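PDB 1FNN: CELL division control protein 6 from Pyrobaculum aerophilum, which binds ADP and magnesium as an AAA+ ATPase and is probably involved in regulating DNA replication. Local coordinates for residues Asp124-Phe135 with Ala157-His167. Residues are numbered along the deposited sequence; the frame is centred on the assembly and turned at random.
Sequences DLYMFLVLDDAF and AFRIALVIVGH
R159 NH1 lies over one face of the Y126 ring, offset toward the rim, the guanidinium tilted against it; CZ of R159 stands 4.7 Å from the ring centroid, an off-centre cation-pi contact. At the far end the F135 and H167 rings form an offset stack, planes 30° apart, with D133 O above the opposite F135 face and G166 CA at its edge. V163 CG2 touches the F128 ring edge at CE2, 3.7 Å away, and A161 O also lies at that edge. L125 O meets R159 NH1 at the guanidinium edge, 2.9 Å away, the donor above the carbonyl plane. Extended from CG to NE (chi3 -178°), the R159 chain carries NH1 and NH2 to D124 OD1 in a salt bridge, while NE goes to L155 O. With an alanine at R159, the D124 carboxylate would probably lose its counter-charge and the L125 carbonyl its side-chain donor. Strands 127-132 and 160-166 run parallel (17°) as neighbours in the AAA+ P-loop core, their ladder passing from M127 N to R159 O through to V165 N on L131 O. At the strand's end D132, a magnesium-binding residue of this protein, bonds Y78 OH and T58 OG1 through OD2, without ligating the nearby magnesium ion in this model; OD1 accepts D133 N. A134 N reaches V165 O at 2.8 Å.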
loop_
_atom_site.group_PDB
_atom_site.type_symbol
_atom_site.label_atom_id
_atom_site.label_comp_id
_atom_site.label_asym_id
_atom_site.label_seq_id
_atom_site.Cartn_x
_atom_site.Cartn_y
_atom_site.Cartn_z
ATOM N N ASP A 124 24.706 0.835 29.470
ATOM C CA ASP A 124 23.490 1.542 29.883
ATOM C C ASP A 124 22.736 2.064 28.640
ATOM O O ASP A 124 22.483 3.250 28.534
ATOM C CB ASP A 124 23.860 2.701 30.809
ATOM C CG ASP A 124 22.635 3.363 31.423
ATOM O OD1 ASP A 124 21.655 2.661 31.701
ATOM O OD2 ASP A 124 22.607 4.591 31.644
ATOM N N LEU A 125 22.335 1.135 27.778
ATOM C CA LEU A 125 21.735 1.497 26.503
ATOM C C LEU A 125 20.235 1.177 26.582
ATOM O O LEU A 125 19.817 0.430 27.459
ATOM C CB LEU A 125 22.267 0.657 25.341
ATOM C CG LEU A 125 23.778 0.688 25.078
ATOM C CD1 LEU A 125 24.149 -0.423 24.105
ATOM C CD2 LEU A 125 24.224 2.061 24.618
ATOM N N TYR A 126 19.485 1.828 25.720
ATOM C CA TYR A 126 18.031 1.612 25.619
ATOM C C TYR A 126 17.771 1.484 24.111
ATOM O O TYR A 126 18.224 2.320 23.324
ATOM C CB TYR A 126 17.278 2.788 26.246
ATOM C CG TYR A 126 17.485 2.924 27.745
ATOM C CD1 TYR A 126 18.449 3.796 28.248
ATOM C CD2 TYR A 126 16.729 2.182 28.652
ATOM C CE1 TYR A 126 18.664 3.935 29.607
ATOM C CE2 TYR A 126 16.919 2.300 30.012
ATOM C CZ TYR A 126 17.891 3.181 30.477
ATOM O OH TYR A 126 18.073 3.297 31.836
ATOM N N MET A 127 17.196 0.353 23.742
ATOM C CA MET A 127 16.931 -0.034 22.378
ATOM C C MET A 127 15.424 -0.010 22.061
ATOM O O MET A 127 14.634 -0.666 22.737
ATOM C CB MET A 127 17.472 -1.468 22.187
ATOM C CG MET A 127 17.200 -2.018 20.816
ATOM S SD MET A 127 18.012 -3.506 20.320
ATOM C CE MET A 127 17.520 -4.694 21.570
ATOM N N PHE A 128 15.064 0.754 21.044
ATOM C CA PHE A 128 13.720 0.652 20.447
ATOM C C PHE A 128 13.887 -0.291 19.243
ATOM O O PHE A 128 14.394 0.112 18.195
ATOM C CB PHE A 128 13.246 2.029 20.032
ATOM C CG PHE A 128 12.030 2.181 19.176
ATOM C CD1 PHE A 128 11.900 3.311 18.392
ATOM C CD2 PHE A 128 11.017 1.238 19.134
ATOM C CE1 PHE A 128 10.786 3.502 17.577
ATOM C CE2 PHE A 128 9.904 1.418 18.326
ATOM C CZ PHE A 128 9.790 2.552 17.545
ATOM N N LEU A 129 13.484 -1.528 19.423
ATOM C CA LEU A 129 13.666 -2.573 18.437
ATOM C C LEU A 129 12.403 -2.808 17.617
ATOM O O LEU A 129 11.280 -2.897 18.131
ATOM C CB LEU A 129 14.100 -3.843 19.173
ATOM C CG LEU A 129 14.301 -5.115 18.345
ATOM C CD1 LEU A 129 15.450 -4.959 17.331
ATOM C CD2 LEU A 129 14.543 -6.315 19.265
ATOM N N VAL A 130 12.544 -2.647 16.300
ATOM C CA VAL A 130 11.408 -2.871 15.420
ATOM C C VAL A 130 11.693 -4.160 14.643
ATOM O O VAL A 130 12.704 -4.240 13.928
ATOM C CB VAL A 130 11.215 -1.693 14.431
ATOM C CG1 VAL A 130 10.093 -2.046 13.463
ATOM C CG2 VAL A 130 10.892 -0.391 15.188
ATOM N N LEU A 131 10.776 -5.119 14.737
ATOM C CA LEU A 131 10.890 -6.273 13.826
ATOM C C LEU A 131 9.842 -6.152 12.736
ATOM O O LEU A 131 8.694 -6.585 12.940
ATOM C CB LEU A 131 10.715 -7.562 14.650
ATOM C CG LEU A 131 11.687 -7.704 15.825
ATOM C CD1 LEU A 131 11.388 -8.983 16.619
ATOM C CD2 LEU A 131 13.149 -7.706 15.367
ATOM N N ASP A 132 10.197 -5.493 11.632
ATOM C CA ASP A 132 9.273 -5.234 10.546
ATOM C C ASP A 132 9.073 -6.501 9.713
ATOM O O ASP A 132 9.918 -7.397 9.730
ATOM C CB ASP A 132 9.775 -4.112 9.612
ATOM C CG ASP A 132 8.635 -3.330 9.006
ATOM O OD1 ASP A 132 7.472 -3.826 9.016
ATOM O OD2 ASP A 132 8.866 -2.210 8.507
ATOM N N ASP A 133 7.905 -6.637 9.127
ATOM C CA ASP A 133 7.511 -7.848 8.407
ATOM C C ASP A 133 7.959 -9.109 9.116
ATOM O O ASP A 133 8.589 -9.985 8.523
ATOM C CB ASP A 133 8.059 -7.879 6.972
ATOM C CG ASP A 133 7.532 -6.640 6.252
ATOM O OD1 ASP A 133 6.352 -6.296 6.489
ATOM O OD2 ASP A 133 8.345 -6.088 5.491
ATOM N N ALA A 134 7.534 -9.211 10.363
ATOM C CA ALA A 134 7.888 -10.283 11.264
ATOM C C ALA A 134 7.232 -11.621 11.016
ATOM O O ALA A 134 7.750 -12.621 11.533
ATOM C CB ALA A 134 7.612 -9.803 12.697
ATOM N N PHE A 135 6.277 -11.721 10.124
ATOM C CA PHE A 135 5.715 -12.977 9.643
ATOM C C PHE A 135 6.785 -13.812 8.955
ATOM O O PHE A 135 6.727 -15.048 8.980
ATOM C CB PHE A 135 4.536 -12.787 8.672
ATOM C CG PHE A 135 4.762 -11.801 7.571
ATOM C CD1 PHE A 135 5.275 -12.188 6.349
ATOM C CD2 PHE A 135 4.457 -10.463 7.751
ATOM C CE1 PHE A 135 5.482 -11.273 5.335
ATOM C CE2 PHE A 135 4.655 -9.533 6.754
ATOM C CZ PHE A 135 5.173 -9.944 5.536
ATOM N N ALA A 157 17.257 -2.665 33.667
ATOM C CA ALA A 157 16.130 -1.751 33.531
ATOM C C ALA A 157 15.210 -2.320 32.460
ATOM O O ALA A 157 15.563 -3.378 31.908
ATOM C CB ALA A 157 16.586 -0.356 33.120
ATOM N N PHE A 158 14.069 -1.684 32.173
ATOM C CA PHE A 158 13.308 -2.238 31.000
ATOM C C PHE A 158 13.996 -1.563 29.815
ATOM O O PHE A 158 13.595 -0.461 29.421
ATOM C CB PHE A 158 11.844 -1.880 31.193
ATOM C CG PHE A 158 11.159 -2.801 32.168
ATOM C CD1 PHE A 158 10.812 -2.349 33.423
ATOM C CD2 PHE A 158 10.874 -4.107 31.810
ATOM C CE1 PHE A 158 10.178 -3.185 34.336
ATOM C CE2 PHE A 158 10.246 -4.939 32.716
ATOM C CZ PHE A 158 9.898 -4.484 33.976
ATOM N N ARG A 159 15.055 -2.218 29.305
ATOM C CA ARG A 159 15.872 -1.538 28.309
ATOM C C ARG A 159 15.383 -1.646 26.889
ATOM O O ARG A 159 16.093 -1.205 25.992
ATOM C CB ARG A 159 17.346 -2.016 28.462
ATOM C CG ARG A 159 18.019 -1.426 29.711
ATOM C CD ARG A 159 19.510 -1.902 29.814
ATOM N NE ARG A 159 20.115 -1.369 31.048
ATOM C CZ ARG A 159 20.464 -0.107 31.229
ATOM N NH1 ARG A 159 20.291 0.809 30.283
ATOM N NH2 ARG A 159 21.009 0.363 32.349
ATOM N N ILE A 160 14.303 -2.382 26.629
ATOM C CA ILE A 160 13.857 -2.637 25.277
ATOM C C ILE A 160 12.386 -2.254 25.088
ATOM O O ILE A 160 11.563 -2.604 25.937
ATOM C CB ILE A 160 13.992 -4.125 24.915
ATOM C CG1 ILE A 160 15.453 -4.594 24.932
ATOM C CG2 ILE A 160 13.451 -4.425 23.516
ATOM C CD1 ILE A 160 15.588 -6.104 24.743
ATOM N N ALA A 161 12.113 -1.489 24.038
ATOM C CA ALA A 161 10.737 -1.225 23.602
ATOM C C ALA A 161 10.617 -1.941 22.249
ATOM O O ALA A 161 11.543 -1.842 21.422
ATOM C CB ALA A 161 10.476 0.241 23.455
ATOM N N LEU A 162 9.589 -2.762 22.088
ATOM C CA LEU A 162 9.557 -3.657 20.936
ATOM C C LEU A 162 8.297 -3.468 20.102
ATOM O O LEU A 162 7.155 -3.507 20.626
ATOM C CB LEU A 162 9.601 -5.109 21.441
ATOM C CG LEU A 162 9.394 -6.139 20.318
ATOM C CD1 LEU A 162 10.558 -6.142 19.325
ATOM C CD2 LEU A 162 9.178 -7.528 20.924
ATOM N N VAL A 163 8.480 -3.154 18.820
ATOM C CA VAL A 163 7.339 -3.127 17.905
ATOM C C VAL A 163 7.533 -4.268 16.894
ATOM O O VAL A 163 8.624 -4.373 16.288
ATOM C CB VAL A 163 7.216 -1.792 17.151
ATOM C CG1 VAL A 163 6.104 -1.845 16.085
ATOM C CG2 VAL A 163 6.842 -0.680 18.128
ATOM N N ILE A 164 6.498 -5.080 16.675
ATOM C CA ILE A 164 6.520 -6.106 15.645
ATOM C C ILE A 164 5.381 -5.861 14.637
ATOM O O ILE A 164 4.382 -5.181 14.937
ATOM C CB ILE A 164 6.381 -7.538 16.176
ATOM C CG1 ILE A 164 4.953 -7.792 16.650
ATOM C CG2 ILE A 164 7.384 -7.804 17.297
ATOM C CD1 ILE A 164 4.735 -9.234 17.100
ATOM N N VAL A 165 5.671 -6.207 13.390
ATOM C CA VAL A 165 4.801 -5.855 12.285
ATOM C C VAL A 165 4.364 -7.072 11.469
ATOM O O VAL A 165 5.164 -7.937 11.158
ATOM C CB VAL A 165 5.510 -4.858 11.349
ATOM C CG1 VAL A 165 4.582 -4.455 10.206
ATOM C CG2 VAL A 165 5.995 -3.598 12.048
ATOM N N GLY A 166 3.034 -7.201 11.262
ATOM C CA GLY A 166 2.543 -8.332 10.472
ATOM C C GLY A 166 1.393 -7.880 9.577
ATOM O O GLY A 166 1.001 -6.725 9.547
ATOM N N HIS A 167 0.848 -8.822 8.809
ATOM C CA HIS A 167 -0.251 -8.569 7.903
ATOM C C HIS A 167 -1.616 -8.730 8.562
ATOM O O HIS A 167 -2.521 -7.965 8.244
ATOM C CB HIS A 167 -0.236 -9.536 6.700
ATOM C CG HIS A 167 0.835 -9.125 5.727
ATOM N ND1 HIS A 167 1.521 -10.026 4.945
ATOM C CD2 HIS A 167 1.327 -7.892 5.425
ATOM C CE1 HIS A 167 2.389 -9.379 4.198
ATOM N NE2 HIS A 167 2.293 -8.089 4.470
#